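Thioredoxin-like fold domain-containing protein (Paracoccus denitrificans, PDB 3DML) is a periplasmic thiol-disulfide oxidoreductase with a thioredoxin fold, probably serving disulfide exchange and reduction in chemotrophic sulfur oxidation. Local coordinates at residues L22-P28 / V55-R61; Q43-E49 / F101-A106; P66-L70 / M83-V87; F76-F80 / R91-Y95. One frame throughout, in Å; residues are numbered along the deposited sequence. Where two conformers were deposited one is given.

From the N terminus, strand 20-26 leads through helix 31-39 and back to strand 55-59, and interaction 1 closes this loop at the parallel edge of the sheet. Before it closes, interaction 2 has opened at 43-49; the two therefore cross, and Leu22 touches Tyr44, Phe101 and Leu105 where they meet. Interaction 2 closes only at helix 98-112, so interactions 3 and 4 both nest within its loop. These two cross each other: 66-70 lies against the hairpin turn at 83-87, and 76-80 pairs with 91-95 at the hairpin's other end. Interaction 4 joins interaction 1 through the backbone bond between Phe25 and Thr79, binding the hairpin to the central strand.

Interaction 1. Residues L22-P28 / V55-R61; sequences LLMFEQP and VQRLQMR
Leu22 to Glu26 pair one for one with Val55 to Gln59 as parallel strands, their short axes 4.6 Å apart at closest approach and splayed by 29°. Leu22, Met24 and Glu26 share backbone hydrogen bonds with Gln56, Leu58 and Met60, and CA-H...O contacts fill the intervals. On one face of the sheet the Phe25 ring and Leu58 lie side by side, CE1 of the ring 3.8 Å from Leu58 CD1, and Leu23 CD2 meets the same methyl. On the other, the extended selenomethionine Met24 runs alongside Arg57. These strands flank helix 31-39 in the beta-alpha-beta crossover of a thioredoxin fold, and Met24 and Val55 both press on Trp36 of that helix. Arg57 finds its stronger partner there, a salt bridge from NH2 to Asp37; Glu26 OE1 approaches the guanidinium edge in plane but stays 3.7 Å from Arg57 NE, at best a long salt bridge. Beyond the strands, Gln27 sets CG between its backbone N and carbonyl carbon (chi1 68°) and extends OE1 to within 2.6 Å of Arg61 NH1. That donor stands 44° out of the amide plane, and NE2 bonds to Thr77 OG1. A leucine in place of Gln27 would probably deprive Arg61 NH1 and Thr77 OG1 of their amide partner and let the guanidinium turn more freely. Met60 CE packs 3.4 Å from Gln27 NE2 and rests over one face, toward the rim, of the Arg61 guanidinium.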
loop_
_atom_site.group_PDB
_atom_site.type_symbol
_atom_site.label_atom_id
_atom_site.label_comp_id
_atom_site.label_asym_id
_atom_site.label_seq_id
_atom_site.Cartn_x
_atom_site.Cartn_y
_atom_site.Cartn_z
ATOM N N LEU A 22 -0.185 -1.658 -5.444
ATOM C CA LEU A 22 -0.023 -1.351 -4.027
ATOM C C LEU A 22 -1.309 -1.668 -3.298
ATOM O O LEU A 22 -2.326 -1.014 -3.518
ATOM C CB LEU A 22 0.295 0.128 -3.819
ATOM C CG LEU A 22 0.800 0.543 -2.437
ATOM C CD1 LEU A 22 2.200 -0.029 -2.139
ATOM C CD2 LEU A 22 0.881 2.041 -2.455
ATOM N N LEU A 23 -1.258 -2.661 -2.426
ATOM C CA LEU A 23 -2.387 -2.986 -1.585
ATOM C C LEU A 23 -2.330 -2.133 -0.345
ATOM O O LEU A 23 -1.293 -2.074 0.342
ATOM C CB LEU A 23 -2.334 -4.452 -1.165
ATOM C CG LEU A 23 -2.352 -5.469 -2.284
ATOM C CD1 LEU A 23 -2.303 -6.865 -1.657
ATOM C CD2 LEU A 23 -3.595 -5.297 -3.143
HETATM N N MSE A 24 -3.440 -1.483 -0.050
HETATM C CA MSE A 24 -3.544 -0.706 1.159
HETATM C C MSE A 24 -4.535 -1.380 2.094
HETATM O O MSE A 24 -5.721 -1.504 1.763
HETATM C CB MSE A 24 -4.002 0.703 0.829
HETATM C CG MSE A 24 -4.316 1.490 2.066
HETATM SE SE MSE A 24 -5.012 3.239 1.652
HETATM C CE MSE A 24 -4.769 3.915 3.458
ATOM N N PHE A 25 -4.046 -1.810 3.254
ATOM C CA PHE A 25 -4.874 -2.488 4.234
ATOM C C PHE A 25 -5.389 -1.511 5.269
ATOM O O PHE A 25 -4.607 -0.779 5.885
ATOM C CB PHE A 25 -4.107 -3.647 4.884
ATOM C CG PHE A 25 -3.893 -4.797 3.960
ATOM C CD1 PHE A 25 -4.829 -5.829 3.894
ATOM C CD2 PHE A 25 -2.774 -4.837 3.122
ATOM C CE1 PHE A 25 -4.629 -6.903 3.021
ATOM C CE2 PHE A 25 -2.566 -5.899 2.248
ATOM C CZ PHE A 25 -3.488 -6.937 2.180
ATOM N N GLU A 26 -6.710 -1.521 5.448
ATOM C CA GLU A 26 -7.422 -0.581 6.326
ATOM C C GLU A 26 -8.298 -1.300 7.339
ATOM O O GLU A 26 -8.475 -2.517 7.260
ATOM C CB GLU A 26 -8.346 0.300 5.486
ATOM C CG GLU A 26 -7.663 1.117 4.429
ATOM C CD GLU A 26 -8.472 2.343 4.071
ATOM O OE1 GLU A 26 -7.861 3.392 3.797
ATOM O OE2 GLU A 26 -9.719 2.260 4.071
ATOM N N GLN A 27 -8.844 -0.550 8.299
ATOM C CA GLN A 27 -9.878 -1.058 9.199
ATOM C C GLN A 27 -10.712 0.122 9.671
ATOM O O GLN A 27 -10.263 1.268 9.557
ATOM C CB GLN A 27 -9.282 -1.789 10.404
ATOM C CG GLN A 27 -8.513 -0.916 11.426
ATOM C CD GLN A 27 -7.952 -1.771 12.534
ATOM O OE1 GLN A 27 -8.707 -2.443 13.249
ATOM N NE2 GLN A 27 -6.620 -1.776 12.680
ATOM N N PRO A 28 -11.941 -0.145 10.158
ATOM C CA PRO A 28 -12.794 0.915 10.685
ATOM C C PRO A 28 -12.148 1.697 11.808
ATOM O O PRO A 28 -11.454 1.129 12.674
ATOM C CB PRO A 28 -14.022 0.147 11.205
ATOM C CG PRO A 28 -14.091 -1.035 10.338
ATOM C CD PRO A 28 -12.638 -1.445 10.188
ATOM N N VAL A 55 -3.154 1.597 -6.561
ATOM C CA VAL A 55 -3.580 1.204 -5.210
ATOM C C VAL A 55 -4.915 0.453 -5.229
ATOM O O VAL A 55 -5.794 0.746 -6.057
ATOM C CB VAL A 55 -3.617 2.426 -4.224
ATOM C CG1 VAL A 55 -4.665 3.460 -4.646
ATOM C CG2 VAL A 55 -3.865 1.998 -2.784
ATOM N N GLN A 56 -5.021 -0.539 -4.347
ATOM C CA GLN A 56 -6.264 -1.271 -4.123
ATOM C C GLN A 56 -6.434 -1.407 -2.607
ATOM O O GLN A 56 -5.521 -1.845 -1.901
ATOM C CB GLN A 56 -6.210 -2.645 -4.797
ATOM C CG GLN A 56 -5.496 -2.691 -6.180
ATOM C CD GLN A 56 -6.228 -1.973 -7.335
ATOM O OE1 GLN A 56 -7.456 -1.767 -7.321
ATOM N NE2 GLN A 56 -5.450 -1.603 -8.361
ATOM N N ARG A 57 -7.580 -0.983 -2.084
ATOM C CA ARG A 57 -7.798 -1.057 -0.655
ATOM C C ARG A 57 -8.422 -2.390 -0.270
ATOM O O ARG A 57 -9.259 -2.932 -1.012
ATOM C CB ARG A 57 -8.733 0.053 -0.198
ATOM C CG ARG A 57 -8.199 1.459 -0.412
ATOM C CD ARG A 57 -9.165 2.451 0.221
ATOM N NE ARG A 57 -8.666 3.832 0.218
ATOM C CZ ARG A 57 -8.582 4.533 -0.901
ATOM N NH1 ARG A 57 -8.930 3.943 -2.040
ATOM N NH2 ARG A 57 -8.148 5.796 -0.896
ATOM N N LEU A 58 -8.057 -2.880 0.909
ATOM C CA LEU A 58 -8.625 -4.100 1.458
ATOM C C LEU A 58 -8.735 -3.899 2.951
ATOM O O LEU A 58 -8.067 -3.029 3.513
ATOM C CB LEU A 58 -7.713 -5.308 1.178
ATOM C CG LEU A 58 -7.441 -5.680 -0.278
ATOM C CD1 LEU A 58 -6.315 -6.704 -0.350
ATOM C CD2 LEU A 58 -8.721 -6.237 -0.947
ATOM N N GLN A 59 -9.583 -4.710 3.584
ATOM C CA GLN A 59 -9.760 -4.677 5.010
ATOM C C GLN A 59 -8.826 -5.683 5.637
ATOM O O GLN A 59 -8.756 -6.840 5.205
ATOM C CB GLN A 59 -11.205 -5.036 5.389
ATOM C CG GLN A 59 -12.214 -3.974 4.998
ATOM C CD GLN A 59 -12.051 -2.768 5.870
ATOM O OE1 GLN A 59 -12.017 -2.881 7.097
ATOM N NE2 GLN A 59 -11.890 -1.614 5.254
HETATM N N MSE A 60 -8.118 -5.249 6.678
HETATM C CA MSE A 60 -7.161 -6.116 7.356
HETATM C C MSE A 60 -7.793 -7.422 7.836
HETATM O O MSE A 60 -7.151 -8.474 7.771
HETATM C CB MSE A 60 -6.561 -5.411 8.581
HETATM C CG MSE A 60 -5.669 -6.364 9.393
HETATM SE SE MSE A 60 -4.802 -5.436 10.896
HETATM C CE MSE A 60 -6.361 -5.106 11.977
ATOM N N ARG A 61 -9.032 -7.370 8.319
ATOM C CA ARG A 61 -9.624 -8.589 8.890
ATOM C C ARG A 61 -10.344 -9.515 7.907
ATOM O O ARG A 61 -10.754 -10.616 8.276
ATOM C CB ARG A 61 -10.480 -8.268 10.124
ATOM C CG ARG A 61 -9.619 -7.609 11.257
ATOM C CD ARG A 61 -10.347 -7.546 12.598
ATOM N NE ARG A 61 -9.448 -7.142 13.682
ATOM C CZ ARG A 61 -9.137 -5.880 13.966
ATOM N NH1 ARG A 61 -9.646 -4.888 13.238
ATOM N NH2 ARG A 61 -8.311 -5.614 14.972
#

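Interaction 2. Residues Q43-E49 / F101-A106; sequences QYPLTDE and FWPMLA
The benzo end of Trp102 reaches toward Tyr44 and Thr47, its CH2 lying 3.8 Å from Tyr44 CD1, while Phe101 CD2 of its own helix sits over one face of the indole, near its rim. Tyr44 in turn presents CE1 to the edge of the Phe101 ring, 3.9 Å from CE2 and in that ring's plane, the two side chains crossing at about a right angle. At the edge of the Tyr44 ring, also in plane, lies Leu105 CD2. In this thioredoxin fold the contact joins the turn leading into helix 48-52 to the last helix, 98-112. Both parts lean on Leu22 of the central strand, through Tyr44, Phe101 and Leu105. Tyr44 places its CG opposite the backbone N (chi1 -168°), which carries the ring in toward the helix, and its buried hydroxyl is hydrogen-bonded to Ala53 O. The Thr47 and Trp102 side chains approach from opposite directions, and Thr47 has a second task as N-cap of helix 48-52. Its OG1 donates to Tyr44 O over 2.8 Å and is hydrogen-bonded to Gly50 N, so one hydroxyl ties the preceding turn to the helix start; Tyr44 O takes the backbone N of Thr47 as well. Glu49 was modelled in two conformers, so its carboxylate is less certain. It stands steeply to the indole, planes 67° apart, with OE1 at the ring edge and OE2 3.5 Å from Trp102 CE3. The 2.8 Å approach of Glu49 OE1 to Trp102 O, between two acceptors, is doubtful; firmer is the bond from Ala106 N to that carbonyl at 2.9 Å.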
loop_
_atom_site.group_PDB
_atom_site.type_symbol
_atom_site.label_atom_id
_atom_site.label_comp_id
_atom_site.label_asym_id
_atom_site.label_seq_id
_atom_site.Cartn_x
_atom_site.Cartn_y
_atom_site.Cartn_z
ATOM N N GLN A 43 -3.953 12.561 -4.964
ATOM C CA GLN A 43 -2.821 12.777 -5.880
ATOM C C GLN A 43 -2.345 11.476 -6.496
ATOM O O GLN A 43 -1.825 11.457 -7.606
ATOM C CB GLN A 43 -1.605 13.348 -5.116
ATOM C CG GLN A 43 -1.936 14.451 -4.172
ATOM C CD GLN A 43 -0.721 14.898 -3.380
ATOM O OE1 GLN A 43 -0.499 14.454 -2.231
ATOM N NE2 GLN A 43 0.078 15.776 -3.985
ATOM N N TYR A 44 -2.493 10.385 -5.753
ATOM C CA TYR A 44 -1.806 9.153 -6.074
ATOM C C TYR A 44 -1.904 8.662 -7.542
ATOM O O TYR A 44 -0.880 8.477 -8.194
ATOM C CB TYR A 44 -2.202 8.054 -5.052
ATOM C CG TYR A 44 -1.319 6.848 -5.154
ATOM C CD1 TYR A 44 -0.059 6.828 -4.557
ATOM C CD2 TYR A 44 -1.738 5.717 -5.863
ATOM C CE1 TYR A 44 0.771 5.718 -4.660
ATOM C CE2 TYR A 44 -0.931 4.606 -5.979
ATOM C CZ TYR A 44 0.326 4.599 -5.369
ATOM O OH TYR A 44 1.144 3.493 -5.479
ATOM N N PRO A 45 -3.124 8.459 -8.078
ATOM C CA PRO A 45 -3.170 7.951 -9.461
ATOM C C PRO A 45 -2.741 8.969 -10.526
ATOM O O PRO A 45 -2.631 8.620 -11.700
ATOM C CB PRO A 45 -4.654 7.565 -9.635
ATOM C CG PRO A 45 -5.387 8.497 -8.746
ATOM C CD PRO A 45 -4.487 8.615 -7.516
ATOM N N LEU A 46 -2.492 10.204 -10.106
ATOM C CA LEU A 46 -2.078 11.275 -11.002
ATOM C C LEU A 46 -0.568 11.474 -11.062
ATOM O O LEU A 46 -0.075 12.325 -11.826
ATOM C CB LEU A 46 -2.758 12.573 -10.566
ATOM C CG LEU A 46 -4.278 12.440 -10.420
ATOM C CD1 LEU A 46 -4.856 13.744 -9.880
ATOM C CD2 LEU A 46 -4.938 12.046 -11.720
ATOM N N THR A 47 0.153 10.688 -10.267
ATOM C CA THR A 47 1.615 10.740 -10.176
ATOM C C THR A 47 2.246 9.557 -10.903
ATOM O O THR A 47 1.617 8.508 -11.091
ATOM C CB THR A 47 2.094 10.697 -8.699
ATOM O OG1 THR A 47 1.740 9.436 -8.118
ATOM C CG2 THR A 47 1.470 11.805 -7.872
ATOM N N ASP A 48 3.505 9.714 -11.304
ATOM C CA ASP A 48 4.250 8.598 -11.885
ATOM C C ASP A 48 4.268 7.357 -10.972
ATOM O O ASP A 48 4.075 6.236 -11.448
ATOM C CB ASP A 48 5.692 9.011 -12.174
ATOM C CG ASP A 48 5.807 10.041 -13.252
ATOM O OD1 ASP A 48 4.792 10.506 -13.788
ATOM O OD2 ASP A 48 6.951 10.403 -13.565
ATOM N N GLU A 49 4.502 7.555 -9.672
ATOM C CA GLU A 49 4.530 6.442 -8.714
ATOM C C GLU A 49 3.191 5.723 -8.651
ATOM O O GLU A 49 3.127 4.498 -8.687
ATOM C CB GLU A 49 4.965 6.929 -7.319
ATOM C CG GLU A 49 6.477 6.931 -7.114
ATOM C CD GLU A 49 6.912 7.504 -5.744
ATOM O OE1 GLU A 49 7.000 6.743 -4.758
ATOM O OE2 GLU A 49 7.209 8.739 -5.669
ATOM N N PHE A 101 6.046 8.793 2.992
ATOM C CA PHE A 101 5.407 7.866 2.062
ATOM C C PHE A 101 6.114 7.789 0.726
ATOM O O PHE A 101 6.497 6.720 0.291
ATOM C CB PHE A 101 3.912 8.219 1.896
ATOM C CG PHE A 101 3.186 7.279 0.972
ATOM C CD1 PHE A 101 2.811 5.998 1.402
ATOM C CD2 PHE A 101 2.954 7.644 -0.345
ATOM C CE1 PHE A 101 2.134 5.114 0.520
ATOM C CE2 PHE A 101 2.290 6.779 -1.225
ATOM C CZ PHE A 101 1.896 5.517 -0.792
ATOM N N TRP A 102 6.285 8.924 0.048
ATOM C CA TRP A 102 6.822 8.890 -1.308
ATOM C C TRP A 102 8.199 8.237 -1.502
ATOM O O TRP A 102 8.348 7.357 -2.362
ATOM C CB TRP A 102 6.800 10.291 -1.944
ATOM C CG TRP A 102 5.421 10.888 -2.107
ATOM C CD1 TRP A 102 4.923 12.004 -1.492
ATOM C CD2 TRP A 102 4.391 10.418 -2.984
ATOM N NE1 TRP A 102 3.634 12.246 -1.926
ATOM C CE2 TRP A 102 3.290 11.288 -2.843
ATOM C CE3 TRP A 102 4.293 9.334 -3.872
ATOM C CZ2 TRP A 102 2.096 11.107 -3.555
ATOM C CZ3 TRP A 102 3.114 9.155 -4.573
ATOM C CH2 TRP A 102 2.034 10.037 -4.415
ATOM N N PRO A 103 9.221 8.667 -0.743
ATOM C CA PRO A 103 10.539 8.063 -0.985
ATOM C C PRO A 103 10.611 6.606 -0.492
ATOM O O PRO A 103 11.387 5.807 -1.032
ATOM C CB PRO A 103 11.515 8.964 -0.180
ATOM C CG PRO A 103 10.699 9.628 0.833
ATOM C CD PRO A 103 9.260 9.686 0.320
HETATM N N MSE A 104 9.817 6.255 0.511
HETATM C CA MSE A 104 9.826 4.872 0.985
HETATM C C MSE A 104 9.138 3.960 -0.013
HETATM O O MSE A 104 9.581 2.838 -0.245
HETATM C CB MSE A 104 9.209 4.786 2.368
HETATM C CG MSE A 104 9.899 5.754 3.319
HETATM SE SE MSE A 104 9.419 5.496 5.150
HETATM C CE MSE A 104 7.459 5.641 5.102
ATOM N N LEU A 105 8.074 4.451 -0.645
ATOM C CA LEU A 105 7.439 3.678 -1.701
ATOM C C LEU A 105 8.396 3.549 -2.891
ATOM O O LEU A 105 8.541 2.472 -3.489
ATOM C CB LEU A 105 6.136 4.350 -2.142
ATOM C CG LEU A 105 5.476 3.704 -3.378
ATOM C CD1 LEU A 105 5.046 2.251 -3.105
ATOM C CD2 LEU A 105 4.308 4.532 -3.851
ATOM N N ALA A 106 9.063 4.648 -3.226
ATOM C CA ALA A 106 10.031 4.627 -4.314
ATOM C C ALA A 106 11.114 3.559 -4.093
ATOM O O ALA A 106 11.471 2.860 -5.027
ATOM C CB ALA A 106 10.642 6.038 -4.555
#

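Interaction 3. Residues P66-L70 / M83-V87; sequences PGLEL and MAGDV
A backbone hydrogen bond, from Glu69 N to Asp86 O over 2.7 Å, fastens the loop 66-70 to the turn of the beta hairpin formed by strands 79-84 and 87-93. The N-H points at the carbonyl with an angle of 159°. That turn, Ala84 to Val87, is of type II', closed by the mutual bonds of the Ala84 and Val87 backbones; its second position is Gly85, where a positive phi of 63° favours glycine. Backbone bonds of Glu69 to Asp86 and Glu88 make a single bridge with Val87, and Val87 CA adds a CA-H...O contact to Glu69 O at 3.5 Å. Glu69 bends its carboxylate end away from the turn, but its CB remains 3.6 Å from Asp86 O. Arg21 of strand 20-26 also holds the turn, hydrogen-bonding Gly85 O and forming a weak, long ion pair with Asp86. Among the van der Waals contacts, Gly67 O lies close against Asp86 CB, at 3.2 Å. Gly67 itself has backbone angles that would jam a side chain against the preceding carbonyl. The apolar part centres on selenomethionine Met83, whose chain bends at chi2 and chi3 (chi3 -68°) and folds back against the loop 66-70. Its SE rests 3.9 Å from Leu70 CD2, the two side chains crossing at about a right angle. CE turns toward Leu68 and Glu69: it touches Leu68 CG, though Leu68 was modelled in two conformers and its details are less certain, and Met83 CE lies 3.8 Å from Glu69 O.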
loop_
_atom_site.group_PDB
_atom_site.type_symbol
_atom_site.label_atom_id
_atom_site.label_comp_id
_atom_site.label_asym_id
_atom_site.label_seq_id
_atom_site.Cartn_x
_atom_site.Cartn_y
_atom_site.Cartn_z
ATOM N N PRO A 66 -8.386 -14.168 -3.629
ATOM C CA PRO A 66 -7.727 -15.398 -4.072
ATOM C C PRO A 66 -6.453 -15.167 -4.910
ATOM O O PRO A 66 -6.386 -14.219 -5.709
ATOM C CB PRO A 66 -8.814 -16.077 -4.916
ATOM C CG PRO A 66 -10.080 -15.621 -4.263
ATOM C CD PRO A 66 -9.830 -14.180 -3.932
ATOM N N GLY A 67 -5.451 -16.014 -4.693
ATOM C CA GLY A 67 -4.203 -15.989 -5.476
ATOM C C GLY A 67 -3.106 -15.076 -4.941
ATOM O O GLY A 67 -1.964 -15.121 -5.412
ATOM N N LEU A 68 -3.450 -14.249 -3.958
ATOM C CA LEU A 68 -2.549 -13.211 -3.455
ATOM C C LEU A 68 -1.642 -13.793 -2.380
ATOM O O LEU A 68 -2.119 -14.340 -1.390
ATOM C CB LEU A 68 -3.360 -12.024 -2.900
ATOM C CG LEU A 68 -3.316 -10.608 -3.493
ATOM C CD1 LEU A 68 -3.349 -10.538 -4.997
ATOM C CD2 LEU A 68 -4.430 -9.749 -2.905
ATOM N N GLU A 69 -0.330 -13.693 -2.573
ATOM C CA GLU A 69 0.615 -14.309 -1.636
ATOM C C GLU A 69 1.386 -13.235 -0.849
ATOM O O GLU A 69 2.222 -12.525 -1.422
ATOM C CB GLU A 69 1.612 -15.203 -2.383
ATOM C CG GLU A 69 0.973 -16.112 -3.436
ATOM C CD GLU A 69 0.229 -17.273 -2.810
ATOM O OE1 GLU A 69 0.676 -17.768 -1.756
ATOM O OE2 GLU A 69 -0.802 -17.700 -3.374
ATOM N N LEU A 70 1.086 -13.120 0.439
ATOM C CA LEU A 70 1.832 -12.225 1.324
ATOM C C LEU A 70 2.973 -12.921 2.065
ATOM O O LEU A 70 2.866 -14.109 2.419
ATOM C CB LEU A 70 0.909 -11.591 2.369
ATOM C CG LEU A 70 -0.296 -10.762 1.906
ATOM C CD1 LEU A 70 -1.010 -10.147 3.094
ATOM C CD2 LEU A 70 0.118 -9.663 0.934
HETATM N N MSE A 83 2.975 -5.444 -4.383
HETATM C CA MSE A 83 2.875 -6.761 -5.006
HETATM C C MSE A 83 3.499 -6.705 -6.377
HETATM O O MSE A 83 3.264 -5.761 -7.137
HETATM C CB MSE A 83 1.409 -7.138 -5.204
HETATM C CG MSE A 83 0.550 -7.022 -3.995
HETATM SE SE MSE A 83 1.059 -8.329 -2.627
HETATM C CE MSE A 83 0.492 -9.917 -3.588
ATOM N N ALA A 84 4.265 -7.733 -6.709
ATOM C CA ALA A 84 4.749 -7.915 -8.074
ATOM C C ALA A 84 4.017 -9.151 -8.568
ATOM O O ALA A 84 4.277 -10.268 -8.107
ATOM C CB ALA A 84 6.226 -8.138 -8.079
ATOM N N GLY A 85 3.068 -8.949 -9.470
ATOM C CA GLY A 85 2.182 -10.028 -9.861
ATOM C C GLY A 85 1.395 -10.430 -8.627
ATOM O O GLY A 85 0.818 -9.589 -7.946
ATOM N N ASP A 86 1.379 -11.712 -8.307
ATOM C CA ASP A 86 0.535 -12.110 -7.184
ATOM C C ASP A 86 1.307 -12.273 -5.875
ATOM O O ASP A 86 0.794 -12.889 -4.950
ATOM C CB ASP A 86 -0.182 -13.422 -7.513
ATOM C CG ASP A 86 -1.099 -13.305 -8.720
ATOM O OD1 ASP A 86 -1.776 -12.256 -8.898
ATOM O OD2 ASP A 86 -1.145 -14.288 -9.495
ATOM N N VAL A 87 2.523 -11.724 -5.806
ATOM C CA VAL A 87 3.403 -11.988 -4.663
ATOM C C VAL A 87 3.990 -10.710 -4.075
ATOM O O VAL A 87 4.451 -9.818 -4.795
ATOM C CB VAL A 87 4.522 -13.032 -4.983
ATOM C CG1 VAL A 87 5.595 -12.465 -5.907
ATOM C CG2 VAL A 87 5.157 -13.533 -3.707
#

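Interaction 4. Residues F76-F80 / R91-Y95; sequences FTPTF and RLEGY
Phe80 and Leu92 form an antiparallel hydrogen-bonded pair, with Phe80 N to Leu92 O nearly straight at 179°, and Gly94 N continues the register by donating to Pro78 O over 2.8 Å. The pairing lies at the end of the hairpin away from its turn and sets Pro78, preceded by a cis peptide as is characteristic of the thioredoxin fold, against Cys33 of the CxxC motif. Thr79 and Glu93 form the adjoining non-hydrogen-bonded pair, their side chains lying alongside each other. With OG1 anti to its carbonyl carbon (chi1 -70°), Thr79 makes a short bond back to Phe76 O, 2.5 Å away, approaching from above the carbonyl plane. The same OG1 accepts from a water that also donates to Glu93 OE2, linking the two strands; Glu93 is further held by a salt bridge to Arg72. A valine replacing Thr79 would probably leave Phe76 O without this donor and the water without one of its anchors. On the opposite face of the hairpin, the Phe80 ring turns its edge to Gly94 O, in plane, with CE2 3.6 Å from that oxygen. Phe76 CE2 packs 3.5 Å from Gly94 CA, close to where a side chain would begin; at these backbone angles a CB would also jam against the preceding carbonyl O, which calls for glycine. Arg91 CD rests 4.0 Å from Thr79 CG2. Beside the cis-proline, Pro78 CG meets Tyr95 CB at 3.9 Å.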
loop_
_atom_site.group_PDB
_atom_site.type_symbol
_atom_site.label_atom_id
_atom_site.label_comp_id
_atom_site.label_asym_id
_atom_site.label_seq_id
_atom_site.Cartn_x
_atom_site.Cartn_y
_atom_site.Cartn_z
ATOM N N PHE A 76 -1.058 -4.322 11.138
ATOM C CA PHE A 76 -1.050 -2.899 11.444
ATOM C C PHE A 76 -1.783 -2.223 10.316
ATOM O O PHE A 76 -1.670 -2.655 9.183
ATOM C CB PHE A 76 0.387 -2.344 11.516
ATOM C CG PHE A 76 0.452 -0.914 11.985
ATOM C CD1 PHE A 76 0.565 -0.622 13.347
ATOM C CD2 PHE A 76 0.399 0.137 11.065
ATOM C CE1 PHE A 76 0.618 0.730 13.779
ATOM C CE2 PHE A 76 0.452 1.481 11.488
ATOM C CZ PHE A 76 0.543 1.767 12.839
ATOM N N THR A 77 -2.602 -1.224 10.626
ATOM C CA THR A 77 -3.186 -0.387 9.573
ATOM C C THR A 77 -2.826 1.096 9.795
ATOM O O THR A 77 -2.837 1.562 10.935
ATOM C CB THR A 77 -4.722 -0.507 9.519
ATOM O OG1 THR A 77 -5.277 -0.089 10.766
ATOM C CG2 THR A 77 -5.159 -1.949 9.230
ATOM N N PRO A 78 -2.512 1.839 8.712
ATOM C CA PRO A 78 -2.455 1.366 7.325
ATOM C C PRO A 78 -1.178 0.578 7.054
ATOM O O PRO A 78 -0.106 0.909 7.578
ATOM C CB PRO A 78 -2.451 2.667 6.502
ATOM C CG PRO A 78 -1.812 3.678 7.424
ATOM C CD PRO A 78 -2.118 3.263 8.834
ATOM N N THR A 79 -1.293 -0.468 6.248
ATOM C CA THR A 79 -0.099 -1.140 5.715
ATOM C C THR A 79 -0.213 -1.093 4.202
ATOM O O THR A 79 -1.289 -1.350 3.654
ATOM C CB THR A 79 -0.014 -2.612 6.190
ATOM O OG1 THR A 79 0.271 -2.639 7.594
ATOM C CG2 THR A 79 1.101 -3.387 5.449
ATOM N N PHE A 80 0.886 -0.802 3.529
ATOM C CA PHE A 80 0.886 -0.747 2.075
ATOM C C PHE A 80 1.787 -1.852 1.567
ATOM O O PHE A 80 2.975 -1.833 1.857
ATOM C CB PHE A 80 1.415 0.601 1.587
ATOM C CG PHE A 80 0.653 1.783 2.146
ATOM C CD1 PHE A 80 -0.462 2.281 1.457
ATOM C CD2 PHE A 80 1.044 2.374 3.348
ATOM C CE1 PHE A 80 -1.176 3.377 1.952
ATOM C CE2 PHE A 80 0.332 3.477 3.879
ATOM C CZ PHE A 80 -0.785 3.972 3.170
ATOM N N ARG A 91 6.880 -4.017 1.745
ATOM C CA ARG A 91 5.764 -3.299 2.359
ATOM C C ARG A 91 6.229 -2.112 3.178
ATOM O O ARG A 91 7.382 -2.043 3.611
ATOM C CB ARG A 91 4.914 -4.251 3.235
ATOM C CG ARG A 91 5.598 -4.711 4.521
ATOM C CD ARG A 91 4.582 -5.448 5.422
ATOM N NE ARG A 91 4.093 -6.690 4.810
ATOM C CZ ARG A 91 3.201 -7.509 5.381
ATOM N NH1 ARG A 91 2.675 -7.197 6.564
ATOM N NH2 ARG A 91 2.815 -8.615 4.747
ATOM N N LEU A 92 5.317 -1.167 3.351
ATOM C CA LEU A 92 5.490 -0.048 4.260
ATOM C C LEU A 92 4.385 -0.157 5.301
ATOM O O LEU A 92 3.209 -0.287 4.946
ATOM C CB LEU A 92 5.225 1.260 3.532
ATOM C CG LEU A 92 5.970 1.698 2.305
ATOM C CD1 LEU A 92 5.432 3.096 1.972
ATOM C CD2 LEU A 92 7.434 1.719 2.695
ATOM N N GLU A 93 4.735 -0.080 6.580
ATOM C CA GLU A 93 3.704 -0.103 7.608
ATOM C C GLU A 93 3.616 1.283 8.240
ATOM O O GLU A 93 4.619 1.815 8.711
ATOM C CB GLU A 93 3.989 -1.195 8.657
ATOM C CG GLU A 93 4.057 -2.620 8.026
ATOM C CD GLU A 93 4.380 -3.721 9.040
ATOM O OE1 GLU A 93 5.324 -3.530 9.830
ATOM O OE2 GLU A 93 3.726 -4.809 9.013
ATOM N N GLY A 94 2.409 1.829 8.252
ATOM C CA GLY A 94 2.122 3.140 8.844
ATOM C C GLY A 94 2.173 4.289 7.838
ATOM O O GLY A 94 2.545 4.105 6.668
ATOM N N TYR A 95 1.773 5.466 8.309
ATOM C CA TYR A 95 1.737 6.667 7.494
ATOM C C TYR A 95 2.163 7.876 8.344
ATOM O O TYR A 95 1.322 8.620 8.857
ATOM C CB TYR A 95 0.351 6.865 6.848
ATOM C CG TYR A 95 0.265 8.177 6.094
ATOM C CD1 TYR A 95 1.173 8.474 5.073
ATOM C CD2 TYR A 95 -0.716 9.131 6.418
ATOM C CE1 TYR A 95 1.122 9.702 4.379
ATOM C CE2 TYR A 95 -0.786 10.359 5.724
ATOM C CZ TYR A 95 0.148 10.625 4.711
ATOM O OH TYR A 95 0.114 11.825 4.050
HETATM O O HOH W 1 1.204 -5.050 8.741
#